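Local coordinates for mandelate racemase/muconate lactonizing protein (Thermobispora bispora, PDB 3VC5), which probably dehydrates D-glucarate to 5-dehydro-4-deoxy-D-glucarate with the help of magnesium, as a member of the enolase superfamily, at residues Glu180-Pro185 and Trp370-Asp375. Sequence-based numbering, arbitrary orientation.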
loop_
_atom_site.group_PDB
_atom_site.type_symbol
_atom_site.label_atom_id
_atom_site.label_comp_id
_atom_site.label_asym_id
_atom_site.label_seq_id
_atom_site.Cartn_x
_atom_site.Cartn_y
_atom_site.Cartn_z
ATOM N N GLU A 180 -24.565 3.354 -39.367
ATOM C CA GLU A 180 -24.901 2.516 -38.224
ATOM C C GLU A 180 -23.805 1.486 -37.961
ATOM O O GLU A 180 -23.142 1.012 -38.890
ATOM C CB GLU A 180 -26.248 1.839 -38.439
ATOM C CG GLU A 180 -27.338 2.867 -38.647
ATOM C CD GLU A 180 -28.707 2.266 -38.838
ATOM O OE1 GLU A 180 -28.799 1.038 -39.028
ATOM O OE2 GLU A 180 -29.687 3.034 -38.796
ATOM N N ASP A 181 -23.590 1.154 -36.694
ATOM C CA ASP A 181 -22.533 0.231 -36.366
ATOM C C ASP A 181 -23.035 -1.202 -36.341
ATOM O O ASP A 181 -24.240 -1.454 -36.480
ATOM C CB ASP A 181 -21.885 0.626 -35.033
ATOM C CG ASP A 181 -22.866 0.625 -33.877
ATOM O OD1 ASP A 181 -23.473 -0.429 -33.590
ATOM O OD2 ASP A 181 -23.006 1.681 -33.221
ATOM N N ARG A 182 -22.111 -2.149 -36.182
ATOM C CA ARG A 182 -22.479 -3.563 -36.228
ATOM C C ARG A 182 -23.186 -4.078 -34.976
ATOM O O ARG A 182 -23.634 -5.224 -34.963
ATOM C CB ARG A 182 -21.257 -4.447 -36.522
ATOM C CG ARG A 182 -20.288 -4.612 -35.335
ATOM C CD ARG A 182 -19.088 -5.481 -35.710
ATOM N NE ARG A 182 -18.243 -5.831 -34.564
ATOM C CZ ARG A 182 -18.495 -6.824 -33.704
ATOM N NH1 ARG A 182 -19.586 -7.586 -33.827
ATOM N NH2 ARG A 182 -17.649 -7.060 -32.701
ATOM N N PHE A 183 -23.273 -3.258 -33.925
ATOM C CA PHE A 183 -23.814 -3.746 -32.647
ATOM C C PHE A 183 -25.337 -3.710 -32.579
ATOM O O PHE A 183 -25.952 -4.510 -31.850
ATOM C CB PHE A 183 -23.201 -2.962 -31.479
ATOM C CG PHE A 183 -21.696 -3.056 -31.450
ATOM C CD1 PHE A 183 -21.071 -4.244 -31.079
ATOM C CD2 PHE A 183 -20.919 -1.985 -31.847
ATOM C CE1 PHE A 183 -19.680 -4.349 -31.085
ATOM C CE2 PHE A 183 -19.541 -2.065 -31.825
ATOM C CZ PHE A 183 -18.916 -3.244 -31.457
ATOM N N GLY A 184 -25.948 -2.798 -33.336
ATOM C CA GLY A 184 -27.404 -2.616 -33.312
ATOM C C GLY A 184 -27.790 -1.661 -32.198
ATOM O O GLY A 184 -26.990 -1.385 -31.273
ATOM N N PRO A 185 -29.017 -1.143 -32.271
ATOM C CA PRO A 185 -29.573 -0.339 -31.180
ATOM C C PRO A 185 -29.888 -1.239 -29.985
ATOM O O PRO A 185 -30.061 -2.460 -30.155
ATOM C CB PRO A 185 -30.876 0.194 -31.787
ATOM C CG PRO A 185 -31.294 -0.892 -32.744
ATOM C CD PRO A 185 -30.005 -1.402 -33.337
ATOM N N TRP A 370 -16.416 -2.255 -27.379
ATOM C CA TRP A 370 -16.999 -1.107 -28.071
ATOM C C TRP A 370 -16.006 -0.464 -29.016
ATOM O O TRP A 370 -16.407 0.254 -29.954
ATOM C CB TRP A 370 -17.486 -0.065 -27.022
ATOM C CG TRP A 370 -18.600 -0.701 -26.195
ATOM C CD1 TRP A 370 -18.581 -0.968 -24.862
ATOM C CD2 TRP A 370 -19.873 -1.184 -26.682
ATOM N NE1 TRP A 370 -19.764 -1.582 -24.478
ATOM C CE2 TRP A 370 -20.561 -1.737 -25.583
ATOM C CE3 TRP A 370 -20.479 -1.226 -27.950
ATOM C CZ2 TRP A 370 -21.850 -2.285 -25.703
ATOM C CZ3 TRP A 370 -21.749 -1.776 -28.067
ATOM C CH2 TRP A 370 -22.416 -2.302 -26.960
ATOM N N GLN A 371 -14.710 -0.682 -28.747
ATOM C CA GLN A 371 -13.682 -0.111 -29.614
ATOM C C GLN A 371 -13.442 -0.997 -30.843
ATOM O O GLN A 371 -12.686 -0.630 -31.732
ATOM C CB GLN A 371 -12.397 0.148 -28.829
ATOM C CG GLN A 371 -12.295 1.624 -28.386
ATOM C CD GLN A 371 -13.590 2.109 -27.740
ATOM O OE1 GLN A 371 -13.872 1.774 -26.569
ATOM N NE2 GLN A 371 -14.398 2.873 -28.495
ATOM N N ASP A 372 -14.114 -2.116 -30.895
ATOM C CA ASP A 372 -14.124 -2.992 -32.072
ATOM C C ASP A 372 -12.773 -3.214 -32.747
ATOM O O ASP A 372 -12.656 -3.142 -33.944
ATOM C CB ASP A 372 -15.158 -2.503 -33.056
ATOM C CG ASP A 372 -15.770 -3.621 -33.888
ATOM O OD1 ASP A 372 -15.723 -4.780 -33.520
ATOM O OD2 ASP A 372 -16.242 -3.295 -34.941
ATOM N N GLY A 373 -11.783 -3.522 -31.944
ATOM C CA GLY A 373 -10.472 -3.936 -32.425
ATOM C C GLY A 373 -9.500 -2.806 -32.663
ATOM O O GLY A 373 -8.321 -3.067 -32.937
ATOM N N GLN A 374 -9.949 -1.550 -32.530
ATOM C CA GLN A 374 -9.007 -0.418 -32.701
ATOM C C GLN A 374 -7.922 -0.476 -31.621
ATOM O O GLN A 374 -8.229 -0.660 -30.440
ATOM C CB GLN A 374 -9.730 0.934 -32.605
ATOM C CG GLN A 374 -10.782 1.172 -33.696
ATOM C CD GLN A 374 -11.651 2.369 -33.418
ATOM O OE1 GLN A 374 -11.462 3.446 -33.999
ATOM N NE2 GLN A 374 -12.611 2.200 -32.518
ATOM N N ASP A 375 -6.661 -0.271 -31.990
ATOM C CA ASP A 375 -5.620 -0.292 -30.978
ATOM C C ASP A 375 -4.334 0.300 -31.519
ATOM O O ASP A 375 -4.200 0.465 -32.741
ATOM C CB ASP A 375 -5.375 -1.707 -30.468
ATOM C CG ASP A 375 -5.005 -1.748 -28.978
ATOM O OD1 ASP A 375 -4.480 -0.731 -28.441
ATOM O OD2 ASP A 375 -5.252 -2.803 -28.344
#
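Phe183 lies between the indole of Trp370 on one face and the aliphatic CG of its own neighbour, Arg182, on the other, a place suited to a flat, apolar ring. The tryptophan presents the edge of its six-membered ring, bringing CZ3 to 3.6 Å from Phe183 CG in a T-shaped pair with planes at 64°. Trp370 suits this buried place because its benzo edge meets the phenylalanine while its NE1 donates to the carbonyl of Tyr167. Nearer the surface, the long arm of Arg182, extended from CG to NE, carries the guanidinium across Phe183 CE1 to the short carboxylate of Asp372. NE (2.9 Å) and NH2 (3.1 Å) of Arg182 both grip Asp372 OD1, which lies in the guanidinium plane but is met from above the carboxylate plane. Arg182 NH1 makes a second salt bridge, to Glu202 OE2 of helix 189-203. Asp372 sits in a type I' turn from Gln371 to Gln374, where Gly373 suits a positive phi (89°). Within 180-185, Asp181 OD1 accepts from Phe183 N (2.9 Å), an Asx turn. A salt bridge borders an aromatic pair where two loops of the enolase-superfamily barrel domain meet, with Trp370 about 8 Å, side chain to side chain, from the predicted proton acceptor Lys211.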